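Local coordinates for uncharacterized protein (Bacteroides caccae, PDB 4R4K), which is of unknown function but adopts a cystatin-like fold of the NTF2 clan, with polyether bound in the crystal, at residues F19-Y27 against N146-P154; Q26-P37 against T50-L61. All blocks are in the same frame, centred on the assembly; numbering follows the deposited sequence.

Interaction 1 of 2, residues F19-Y27 against N146-P154. With PEU (2,5,8,11,14,17,20,23,26,29,32,35,38,41,44,47,50,53,56,59,62,65,68,71,74,77,80-heptacosaoxadooctacontan-82-ol), chain J.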
loop_
_atom_site.group_PDB
_atom_site.type_symbol
_atom_site.label_atom_id
_atom_site.label_comp_id
_atom_site.label_asym_id
_atom_site.label_seq_id
_atom_site.Cartn_x
_atom_site.Cartn_y
_atom_site.Cartn_z
ATOM N N PHE A 19 -7.967 8.046 -6.676
ATOM C CA PHE A 19 -7.555 7.389 -5.433
ATOM C C PHE A 19 -6.403 8.151 -4.785
ATOM O O PHE A 19 -6.417 8.406 -3.565
ATOM C CB PHE A 19 -7.137 5.966 -5.800
ATOM C CG PHE A 19 -6.762 5.074 -4.640
ATOM C CD1 PHE A 19 -7.721 4.298 -3.976
ATOM C CD2 PHE A 19 -5.428 4.934 -4.248
ATOM C CE1 PHE A 19 -7.363 3.447 -2.927
ATOM C CE2 PHE A 19 -5.075 4.066 -3.231
ATOM C CZ PHE A 19 -6.042 3.334 -2.565
ATOM N N THR A 20 -5.419 8.531 -5.593
ATOM C CA THR A 20 -4.207 9.157 -5.043
ATOM C C THR A 20 -4.396 10.662 -4.820
ATOM O O THR A 20 -3.557 11.287 -4.191
ATOM C CB THR A 20 -2.971 8.940 -5.943
ATOM O OG1 THR A 20 -3.245 9.387 -7.274
ATOM C CG2 THR A 20 -2.601 7.491 -5.956
ATOM N N SER A 21 -5.482 11.229 -5.333
ATOM C CA SER A 21 -5.695 12.686 -5.259
ATOM C C SER A 21 -6.590 13.129 -4.094
ATOM O O SER A 21 -6.675 14.320 -3.815
ATOM C CB SER A 21 -6.262 13.194 -6.587
ATOM O OG SER A 21 -7.647 12.891 -6.654
ATOM N N SER A 22 -7.250 12.193 -3.416
ATOM C CA SER A 22 -8.195 12.539 -2.343
ATOM C C SER A 22 -8.197 11.491 -1.241
ATOM O O SER A 22 -8.545 10.331 -1.483
ATOM C CB SER A 22 -9.626 12.646 -2.886
ATOM O OG SER A 22 -10.578 12.769 -1.833
ATOM N N ALA A 23 -7.828 11.905 -0.033
ATOM C CA ALA A 23 -7.814 10.990 1.120
ATOM C C ALA A 23 -9.189 10.408 1.415
ATOM O O ALA A 23 -9.323 9.199 1.644
ATOM C CB ALA A 23 -7.295 11.706 2.346
ATOM N N ALA A 24 -10.214 11.267 1.398
ATOM C CA ALA A 24 -11.578 10.786 1.684
ATOM C C ALA A 24 -12.000 9.720 0.679
ATOM O O ALA A 24 -12.498 8.661 1.069
ATOM C CB ALA A 24 -12.569 11.933 1.657
ATOM N N PHE A 25 -11.741 9.952 -0.603
ATOM C CA PHE A 25 -12.075 8.945 -1.613
ATOM C C PHE A 25 -11.251 7.673 -1.418
ATOM O O PHE A 25 -11.771 6.546 -1.497
ATOM C CB PHE A 25 -11.863 9.494 -3.021
ATOM C CG PHE A 25 -12.172 8.512 -4.107
ATOM C CD1 PHE A 25 -13.473 8.223 -4.446
ATOM C CD2 PHE A 25 -11.144 7.841 -4.785
ATOM C CE1 PHE A 25 -13.747 7.323 -5.460
ATOM C CE2 PHE A 25 -11.413 6.930 -5.797
ATOM C CZ PHE A 25 -12.724 6.671 -6.128
ATOM N N GLN A 26 -9.946 7.846 -1.196
ATOM C CA GLN A 26 -9.064 6.702 -0.996
ATOM C C GLN A 26 -9.585 5.734 0.081
ATOM O O GLN A 26 -9.653 4.515 -0.131
ATOM C CB GLN A 26 -7.631 7.174 -0.676
ATOM C CG GLN A 26 -6.670 6.018 -0.504
ATOM C CD GLN A 26 -5.176 6.352 -0.600
ATOM O OE1 GLN A 26 -4.375 5.719 0.078
ATOM N NE2 GLN A 26 -4.801 7.337 -1.428
ATOM N N TYR A 27 -9.959 6.285 1.238
ATOM C CA TYR A 27 -10.471 5.445 2.311
ATOM C C TYR A 27 -11.726 4.657 1.913
ATOM O O TYR A 27 -11.908 3.495 2.319
ATOM C CB TYR A 27 -10.785 6.258 3.558
ATOM C CG TYR A 27 -9.596 6.631 4.388
ATOM C CD1 TYR A 27 -8.774 5.653 4.933
ATOM C CD2 TYR A 27 -9.312 7.960 4.643
ATOM C CE1 TYR A 27 -7.692 6.006 5.733
ATOM C CE2 TYR A 27 -8.241 8.326 5.417
ATOM C CZ TYR A 27 -7.444 7.338 5.961
ATOM O OH TYR A 27 -6.383 7.709 6.702
ATOM N N ASN A 146 -0.307 10.993 7.292
ATOM C CA ASN A 146 -1.617 11.120 6.704
ATOM C C ASN A 146 -2.188 12.521 6.886
ATOM O O ASN A 146 -2.831 13.035 6.001
ATOM C CB ASN A 146 -2.545 10.065 7.276
ATOM C CG ASN A 146 -2.255 8.667 6.761
ATOM O OD1 ASN A 146 -1.543 8.462 5.772
ATOM N ND2 ASN A 146 -2.838 7.664 7.429
ATOM N N ALA A 147 -1.893 13.171 8.015
ATOM C CA ALA A 147 -2.249 14.583 8.202
ATOM C C ALA A 147 -1.572 15.488 7.160
ATOM O O ALA A 147 -2.208 16.392 6.603
ATOM C CB ALA A 147 -1.920 15.026 9.627
ATOM N N ALA A 148 -0.300 15.240 6.884
ATOM C CA ALA A 148 0.398 15.944 5.823
ATOM C C ALA A 148 -0.265 15.695 4.453
ATOM O O ALA A 148 -0.521 16.602 3.682
ATOM C CB ALA A 148 1.860 15.562 5.785
ATOM N N PHE A 149 -0.551 14.437 4.155
ATOM C CA PHE A 149 -1.226 14.074 2.898
ATOM C C PHE A 149 -2.519 14.849 2.728
ATOM O O PHE A 149 -2.842 15.343 1.644
ATOM C CB PHE A 149 -1.514 12.567 2.920
ATOM C CG PHE A 149 -2.103 12.004 1.634
ATOM C CD1 PHE A 149 -3.446 12.090 1.375
ATOM C CD2 PHE A 149 -1.303 11.251 0.777
ATOM C CE1 PHE A 149 -4.000 11.515 0.225
ATOM C CE2 PHE A 149 -1.844 10.686 -0.355
ATOM C CZ PHE A 149 -3.187 10.817 -0.635
ATOM N N LYS A 150 -3.288 14.936 3.805
ATOM C CA LYS A 150 -4.598 15.570 3.741
ATOM C C LYS A 150 -4.524 17.098 3.561
ATOM O O LYS A 150 -5.498 17.687 3.133
ATOM C CB LYS A 150 -5.418 15.167 4.966
ATOM C CG LYS A 150 -5.868 13.719 4.925
ATOM C CD LYS A 150 -6.820 13.382 6.058
ATOM C CE LYS A 150 -6.109 13.201 7.378
ATOM N NZ LYS A 150 -7.079 12.702 8.398
ATOM N N GLU A 151 -3.373 17.719 3.846
ATOM C CA GLU A 151 -3.196 19.153 3.576
ATOM C C GLU A 151 -3.168 19.446 2.092
ATOM O O GLU A 151 -3.576 20.518 1.679
ATOM C CB GLU A 151 -1.897 19.684 4.196
ATOM C CG GLU A 151 -1.873 19.726 5.709
ATOM C CD GLU A 151 -2.764 20.813 6.300
ATOM O OE1 GLU A 151 -3.255 21.690 5.545
ATOM O OE2 GLU A 151 -2.987 20.764 7.527
ATOM N N ILE A 152 -2.691 18.497 1.292
ATOM C CA ILE A 152 -2.612 18.685 -0.146
ATOM C C ILE A 152 -3.577 17.821 -0.960
ATOM O O ILE A 152 -3.829 18.134 -2.101
ATOM C CB ILE A 152 -1.160 18.536 -0.659
ATOM C CG1 ILE A 152 -0.485 17.288 -0.092
ATOM C CG2 ILE A 152 -0.353 19.750 -0.235
ATOM C CD1 ILE A 152 0.875 17.004 -0.682
ATOM N N HIS A 153 -4.115 16.752 -0.371
ATOM C CA HIS A 153 -5.021 15.837 -1.069
ATOM C C HIS A 153 -6.216 15.469 -0.182
ATOM O O HIS A 153 -6.363 14.303 0.211
ATOM C CB HIS A 153 -4.306 14.529 -1.394
ATOM C CG HIS A 153 -3.041 14.695 -2.156
ATOM N ND1 HIS A 153 -2.978 15.370 -3.355
ATOM C CD2 HIS A 153 -1.789 14.247 -1.905
ATOM C CE1 HIS A 153 -1.733 15.355 -3.796
ATOM N NE2 HIS A 153 -0.996 14.676 -2.941
ATOM N N PRO A 154 -7.052 16.441 0.178
ATOM C CA PRO A 154 -8.172 16.103 1.064
ATOM C C PRO A 154 -9.169 15.085 0.475
ATOM O O PRO A 154 -9.385 15.038 -0.734
ATOM C CB PRO A 154 -8.857 17.467 1.302
ATOM C CG PRO A 154 -8.446 18.308 0.157
ATOM C CD PRO A 154 -7.061 17.872 -0.198
ATOM O OXT PRO A 154 -9.795 14.282 1.202
HETATM O OCV PEU J . 6.318 17.532 2.605
HETATM C CCW PEU J . 5.484 16.426 2.913
HETATM C CCX PEU J . 4.529 16.137 1.770
HETATM O OCY PEU J . 4.119 14.776 1.909
HETATM C CCZ PEU J . 2.778 14.575 2.364
HETATM C CDA PEU J . 2.143 13.577 1.412
HETATM O ODB PEU J . 1.831 14.246 0.198
HETATM C CDC PEU J . 1.782 13.423 -0.972
HETATM C CDD PEU J . 2.350 14.156 -2.191
HETATM O ODE PEU J . 1.378 14.220 -3.249
HETATM O O HOH W 1 -8.565 16.458 -2.847
HETATM O O HOH W 2 -5.104 16.516 -4.900
HETATM O O HOH W 3 -6.327 10.066 7.899
#
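Ser22 carries its OG anti to the backbone N (chi1 171°), and Phe149 likewise throws its ring anti to its own N (chi1 -175°); the first torsion aims a hydroxyl at the carboxylate of Pro154, the second lays a ring edge against Ala23. The motif is an N-cap: Ser22 precedes helix 23-28, and its OG accepts from Phe25 N at 3.3 Å while donating to Pro154 O at 2.8 Å. The last two residues of the chain thus dock on the start of that helix. Ala23 N gives its hydrogen to His153 O at 2.8 Å, and Ala24 N points almost straight (168°) at Pro154 OXT. A negative C-terminus at this helix N-terminus probably gains from the helix dipole and from the amide donors of the first turn, which it meets directly through Ala24 N.

Beside this polar seam, Phe149 and Ala23 form an apolar patch. The CE1 edge of Phe149 meets Ala23, 3.9 Å from its CB, and Lys150 CG touches the same methyl from the next position along helix 135-152. His153 lies with CD2 over the centre of one Phe149 face.

Polar groups rim the patch. Phe149 CZ reaches Thr20 O, with the Gln26 amide close by, its plane steeply turned to the ring, and Thr20 O also lies over the His153 ring. The 2.4 Å between His153 NE2 and PEU ODE is implausibly short and doubtful. Water bridges Ser21 O to His153 ND1, and another water joins Tyr27 OH, at 2.6 Å, to Lys150 NZ, at 2.8 Å.

Interaction 2 of 2, residues Q26-P37 against T50-L61. With ACT (acetate ion), chain E.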
loop_
_atom_site.group_PDB
_atom_site.type_symbol
_atom_site.label_atom_id
_atom_site.label_comp_id
_atom_site.label_asym_id
_atom_site.label_seq_id
_atom_site.Cartn_x
_atom_site.Cartn_y
_atom_site.Cartn_z
ATOM N N GLN A 26 -9.946 7.846 -1.196
ATOM C CA GLN A 26 -9.064 6.702 -0.996
ATOM C C GLN A 26 -9.585 5.734 0.081
ATOM O O GLN A 26 -9.653 4.515 -0.131
ATOM C CB GLN A 26 -7.631 7.174 -0.676
ATOM C CG GLN A 26 -6.670 6.018 -0.504
ATOM C CD GLN A 26 -5.176 6.352 -0.600
ATOM O OE1 GLN A 26 -4.375 5.719 0.078
ATOM N NE2 GLN A 26 -4.801 7.337 -1.428
ATOM N N TYR A 27 -9.959 6.285 1.238
ATOM C CA TYR A 27 -10.471 5.445 2.311
ATOM C C TYR A 27 -11.726 4.657 1.913
ATOM O O TYR A 27 -11.908 3.495 2.319
ATOM C CB TYR A 27 -10.785 6.258 3.558
ATOM C CG TYR A 27 -9.596 6.631 4.388
ATOM C CD1 TYR A 27 -8.774 5.653 4.933
ATOM C CD2 TYR A 27 -9.312 7.960 4.643
ATOM C CE1 TYR A 27 -7.692 6.006 5.733
ATOM C CE2 TYR A 27 -8.241 8.326 5.417
ATOM C CZ TYR A 27 -7.444 7.338 5.961
ATOM O OH TYR A 27 -6.383 7.709 6.702
ATOM N N THR A 28 -12.553 5.232 1.062
ATOM C CA THR A 28 -13.779 4.526 0.606
ATOM C C THR A 28 -13.484 3.360 -0.321
ATOM O O THR A 28 -14.354 2.504 -0.528
ATOM C CB THR A 28 -14.802 5.455 -0.121
ATOM O OG1 THR A 28 -14.354 5.851 -1.425
ATOM C CG2 THR A 28 -15.179 6.672 0.723
ATOM N N ARG A 29 -12.276 3.323 -0.900
ATOM C CA ARG A 29 -11.906 2.288 -1.865
ATOM C C ARG A 29 -10.879 1.290 -1.364
ATOM O O ARG A 29 -10.141 0.691 -2.140
ATOM C CB ARG A 29 -11.454 2.928 -3.162
ATOM C CG ARG A 29 -12.534 3.690 -3.879
ATOM C CD ARG A 29 -13.791 2.859 -4.135
ATOM N NE ARG A 29 -14.659 3.555 -5.069
ATOM C CZ ARG A 29 -14.507 3.563 -6.390
ATOM N NH1 ARG A 29 -13.551 2.865 -6.998
ATOM N NH2 ARG A 29 -15.332 4.286 -7.119
ATOM N N ILE A 30 -10.863 1.087 -0.058
ATOM C CA ILE A 30 -10.039 0.065 0.538
ATOM C C ILE A 30 -10.950 -0.850 1.338
ATOM O O ILE A 30 -11.769 -0.367 2.123
ATOM C CB ILE A 30 -8.964 0.662 1.453
ATOM C CG1 ILE A 30 -8.102 1.662 0.660
ATOM C CG2 ILE A 30 -8.120 -0.478 2.010
ATOM C CD1 ILE A 30 -7.243 2.574 1.509
ATOM N N LYS A 31 -10.843 -2.155 1.092
ATOM C CA LYS A 31 -11.665 -3.136 1.804
ATOM C C LYS A 31 -10.949 -3.639 3.062
ATOM O O LYS A 31 -10.149 -4.556 3.005
ATOM C CB LYS A 31 -12.056 -4.289 0.880
ATOM C CG LYS A 31 -13.087 -3.874 -0.179
ATOM C CD LYS A 31 -13.512 -5.031 -1.072
ATOM C CE LYS A 31 -14.850 -4.788 -1.785
ATOM N NZ LYS A 31 -15.810 -3.925 -1.032
ATOM N N PHE A 32 -11.242 -3.000 4.190
ATOM C CA PHE A 32 -10.680 -3.346 5.480
ATOM C C PHE A 32 -11.549 -4.393 6.169
ATOM O O PHE A 32 -12.770 -4.356 6.029
ATOM C CB PHE A 32 -10.610 -2.105 6.382
ATOM C CG PHE A 32 -9.686 -1.024 5.879
ATOM C CD1 PHE A 32 -8.306 -1.189 5.927
ATOM C CD2 PHE A 32 -10.190 0.200 5.389
ATOM C CE1 PHE A 32 -7.457 -0.195 5.484
ATOM C CE2 PHE A 32 -9.332 1.212 4.944
ATOM C CZ PHE A 32 -7.968 1.016 4.991
ATOM N N PRO A 33 -10.931 -5.289 6.963
ATOM C CA PRO A 33 -9.491 -5.407 7.181
ATOM C C PRO A 33 -8.872 -6.063 5.982
ATOM O O PRO A 33 -9.529 -6.839 5.284
ATOM C CB PRO A 33 -9.378 -6.317 8.414
ATOM C CG PRO A 33 -10.655 -7.077 8.439
ATOM C CD PRO A 33 -11.704 -6.183 7.851
ATOM N N LEU A 34 -7.632 -5.707 5.675
ATOM C CA LEU A 34 -7.014 -6.228 4.471
ATOM C C LEU A 34 -6.793 -7.730 4.588
ATOM O O LEU A 34 -6.796 -8.294 5.692
ATOM C CB LEU A 34 -5.713 -5.490 4.175
ATOM C CG LEU A 34 -5.894 -3.989 3.922
ATOM C CD1 LEU A 34 -4.536 -3.330 3.798
ATOM C CD2 LEU A 34 -6.744 -3.729 2.692
ATOM N N LYS A 35 -6.619 -8.376 3.444
ATOM C CA LYS A 35 -6.527 -9.832 3.407
ATOM C C LYS A 35 -5.386 -10.385 4.264
ATOM O O LYS A 35 -5.557 -11.400 4.942
ATOM C CB LYS A 35 -6.406 -10.337 1.971
ATOM C CG LYS A 35 -7.724 -10.308 1.215
ATOM C CD LYS A 35 -7.701 -11.203 -0.013
ATOM C CE LYS A 35 -6.919 -10.578 -1.154
ATOM N NZ LYS A 35 -6.884 -11.464 -2.356
ATOM N N THR A 36 -4.249 -9.705 4.266
ATOM C CA THR A 36 -3.093 -10.171 5.031
ATOM C C THR A 36 -2.895 -9.272 6.247
ATOM O O THR A 36 -2.685 -8.066 6.115
ATOM C CB THR A 36 -1.823 -10.184 4.168
ATOM O OG1 THR A 36 -2.054 -10.981 3.006
ATOM C CG2 THR A 36 -0.622 -10.749 4.949
ATOM N N PRO A 37 -2.962 -9.852 7.460
ATOM C CA PRO A 37 -2.737 -9.019 8.635
ATOM C C PRO A 37 -1.259 -8.667 8.816
ATOM O O PRO A 37 -0.390 -9.215 8.144
ATOM C CB PRO A 37 -3.204 -9.908 9.791
ATOM C CG PRO A 37 -2.956 -11.291 9.317
ATOM C CD PRO A 37 -3.186 -11.267 7.824
ATOM N N THR A 50 -0.197 -11.478 15.188
ATOM C CA THR A 50 -0.853 -10.802 14.088
ATOM C C THR A 50 -1.728 -9.699 14.624
ATOM O O THR A 50 -2.256 -9.754 15.748
ATOM C CB THR A 50 -1.695 -11.718 13.165
ATOM O OG1 THR A 50 -2.779 -12.282 13.901
ATOM C CG2 THR A 50 -0.855 -12.820 12.544
ATOM N N PHE A 51 -1.841 -8.665 13.812
ATOM C CA PHE A 51 -2.724 -7.561 14.093
ATOM C C PHE A 51 -3.496 -7.268 12.805
ATOM O O PHE A 51 -2.892 -7.181 11.744
ATOM C CB PHE A 51 -1.920 -6.325 14.485
ATOM C CG PHE A 51 -1.024 -6.530 15.667
ATOM C CD1 PHE A 51 0.236 -7.126 15.542
ATOM C CD2 PHE A 51 -1.448 -6.148 16.922
ATOM C CE1 PHE A 51 1.035 -7.329 16.668
ATOM C CE2 PHE A 51 -0.655 -6.358 18.047
ATOM C CZ PHE A 51 0.591 -6.936 17.917
ATOM N N PRO A 52 -4.821 -7.103 12.899
ATOM C CA PRO A 52 -5.595 -6.824 11.685
ATOM C C PRO A 52 -5.136 -5.532 11.024
ATOM O O PRO A 52 -4.873 -4.548 11.708
ATOM C CB PRO A 52 -7.029 -6.656 12.198
ATOM C CG PRO A 52 -7.056 -7.381 13.501
ATOM C CD PRO A 52 -5.684 -7.224 14.089
ATOM N N PHE A 53 -5.059 -5.537 9.701
ATOM C CA PHE A 53 -4.672 -4.343 8.970
ATOM C C PHE A 53 -5.945 -3.542 8.695
ATOM O O PHE A 53 -6.624 -3.738 7.700
ATOM C CB PHE A 53 -3.933 -4.730 7.694
ATOM C CG PHE A 53 -3.073 -3.628 7.113
ATOM C CD1 PHE A 53 -3.380 -2.279 7.281
ATOM C CD2 PHE A 53 -1.984 -3.960 6.345
ATOM C CE1 PHE A 53 -2.590 -1.289 6.718
ATOM C CE2 PHE A 53 -1.200 -2.976 5.773
ATOM C CZ PHE A 53 -1.496 -1.637 5.970
ATOM N N THR A 54 -6.243 -2.635 9.613
ATOM C CA THR A 54 -7.484 -1.891 9.631
ATOM C C THR A 54 -7.258 -0.425 9.241
ATOM O O THR A 54 -6.124 0.010 9.005
ATOM C CB THR A 54 -8.098 -1.942 11.041
ATOM O OG1 THR A 54 -7.102 -1.557 11.986
ATOM C CG2 THR A 54 -8.573 -3.338 11.368
ATOM N N LYS A 55 -8.360 0.313 9.132
ATOM C CA LYS A 55 -8.333 1.675 8.586
ATOM C C LYS A 55 -7.392 2.590 9.335
ATOM O O LYS A 55 -6.687 3.399 8.726
ATOM C CB LYS A 55 -9.736 2.275 8.580
ATOM C CG LYS A 55 -9.807 3.661 7.968
ATOM C CD LYS A 55 -11.167 4.313 8.157
ATOM C CE LYS A 55 -11.085 5.803 7.836
ATOM N NZ LYS A 55 -12.320 6.558 8.181
ATOM N N GLU A 56 -7.361 2.472 10.651
ATOM C CA GLU A 56 -6.520 3.372 11.439
ATOM C C GLU A 56 -5.014 3.158 11.156
ATOM O O GLU A 56 -4.214 4.027 11.440
ATOM C CB GLU A 56 -6.858 3.303 12.942
ATOM C CG GLU A 56 -6.051 2.303 13.738
ATOM C CD GLU A 56 -6.503 0.872 13.538
ATOM O OE1 GLU A 56 -7.355 0.627 12.657
ATOM O OE2 GLU A 56 -5.990 -0.014 14.266
ATOM N N LYS A 57 -4.632 2.001 10.633
ATOM C CA LYS A 57 -3.239 1.697 10.318
ATOM C C LYS A 57 -2.822 2.060 8.897
ATOM O O LYS A 57 -1.643 2.039 8.579
ATOM C CB LYS A 57 -2.970 0.204 10.554
ATOM C CG LYS A 57 -3.177 -0.227 12.005
ATOM C CD LYS A 57 -2.737 -1.663 12.238
ATOM C CE LYS A 57 -3.057 -2.128 13.649
ATOM N NZ LYS A 57 -4.507 -2.419 13.834
ATOM N N TRP A 58 -3.786 2.376 8.038
ATOM C CA TRP A 58 -3.515 2.598 6.618
ATOM C C TRP A 58 -2.675 3.841 6.315
ATOM O O TRP A 58 -3.087 4.940 6.636
ATOM C CB TRP A 58 -4.833 2.727 5.840
ATOM C CG TRP A 58 -4.639 2.974 4.380
ATOM C CD1 TRP A 58 -4.850 4.148 3.700
ATOM C CD2 TRP A 58 -4.159 2.024 3.422
ATOM N NE1 TRP A 58 -4.525 3.985 2.367
ATOM C CE2 TRP A 58 -4.092 2.694 2.170
ATOM C CE3 TRP A 58 -3.750 0.685 3.506
ATOM C CZ2 TRP A 58 -3.660 2.058 1.017
ATOM C CZ3 TRP A 58 -3.331 0.057 2.351
ATOM C CH2 TRP A 58 -3.293 0.743 1.127
ATOM N N PRO A 59 -1.508 3.661 5.668
ATOM C CA PRO A 59 -0.786 4.823 5.129
ATOM C C PRO A 59 -1.338 5.246 3.771
ATOM O O PRO A 59 -1.280 4.469 2.819
ATOM C CB PRO A 59 0.663 4.310 4.969
ATOM C CG PRO A 59 0.677 2.935 5.591
ATOM C CD PRO A 59 -0.725 2.439 5.490
ATOM N N LEU A 60 -1.784 6.493 3.669
ATOM C CA LEU A 60 -2.302 7.013 2.428
ATOM C C LEU A 60 -1.228 7.042 1.340
ATOM O O LEU A 60 -0.103 7.491 1.587
ATOM C CB LEU A 60 -2.918 8.396 2.661
ATOM C CG LEU A 60 -4.191 8.401 3.527
ATOM C CD1 LEU A 60 -4.465 9.787 4.083
ATOM C CD2 LEU A 60 -5.403 7.912 2.752
ATOM N N LEU A 61 -1.618 6.576 0.154
ATOM C CA LEU A 61 -0.729 6.444 -1.005
ATOM C C LEU A 61 -0.928 7.590 -1.988
ATOM O O LEU A 61 -2.055 7.904 -2.357
ATOM C CB LEU A 61 -1.017 5.142 -1.728
ATOM C CG LEU A 61 -0.689 3.911 -0.895
ATOM C CD1 LEU A 61 -1.165 2.680 -1.631
ATOM C CD2 LEU A 61 0.795 3.816 -0.555
HETATM C C ACT E . -18.085 6.855 -5.264
HETATM O O ACT E . -17.460 6.235 -6.136
HETATM O OXT ACT E . -19.270 6.567 -5.006
HETATM C CH3 ACT E . -17.407 7.965 -4.516
HETATM O O HOH W 4 -5.311 5.620 8.145
HETATM O O HOH W 5 -5.933 -7.827 8.310
#
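Gln26 OE1 is gripped by two donors, Trp58 NE1 and Leu61 N, each at 2.9 Å and each lying in the carbonyl plane on a lone pair. The same amide returns a bond from NE2 to Leu61 O at 3.0 Å, so one side chain reads both backbone polar atoms of Leu61 and is held against rotation. With CG anti to the backbone N (chi1 -178°) and the chain extended beyond it, the amide reaches from helix 23-28 to the edge of the indole, its plane 76° from the ring. A leucine in its place would probably leave Trp58 NE1 and the Leu61 backbone without their mates and let the indole shift.

Tyr27 is sandwiched: Leu60 CD2 lies over one face of its ring and Lys55 CE over the opposite one, with Lys55 NZ making a cation-pi contact 4.9 Å from the centroid. A water ties Tyr27 OH to the carbonyls of Lys55 and Trp58. Ile30 CD1 presses on a face of Trp58, close at 3.2 Å to CE2, while Pro59 CD takes the other face. Phe32 turns its edge toward the indole in an offset edge-to-face pair, planes at 72°, and receives Lys55 CA over the centre of its own ring. Farther along, Leu34 CD1 sits centrally over Phe53, and Leu34 N bonds Phe53 O at 3.0 Å, just after the cis peptide that precedes Pro33. Trp58 also touches Cys121 of strand 116-123. Together Tyr27, Phe32 and Trp58 form an aromatic cluster, part of the packing between the irregular connections and the curved antiparallel sheet of this cystatin-like fold.

In the fold
Along the chain, interaction 2 is nested inside the loop that interaction 1 closes, and their centres lie about 15 Å apart. Helix 23-28 serves both, sharing Gln26 and Tyr27. Asn146 stitches them together directly: its ND2 is 2.8 Å from Trp58 O and its OD1 2.9 Å from Leu60 N, both probable hydrogen bonds, so helix 135-152 holds the segment that Gln26 also grips. Phe149 CE2 adds packing at 3.4 Å from Leu61 O. Both contacts border bound polyether: Ala148, Phe149, Ile152 and His153 line one pocket, Leu60 and Leu61 another. The bound polyether suggests grooves open to ligands here, though whether a natural ligand uses them is unknown.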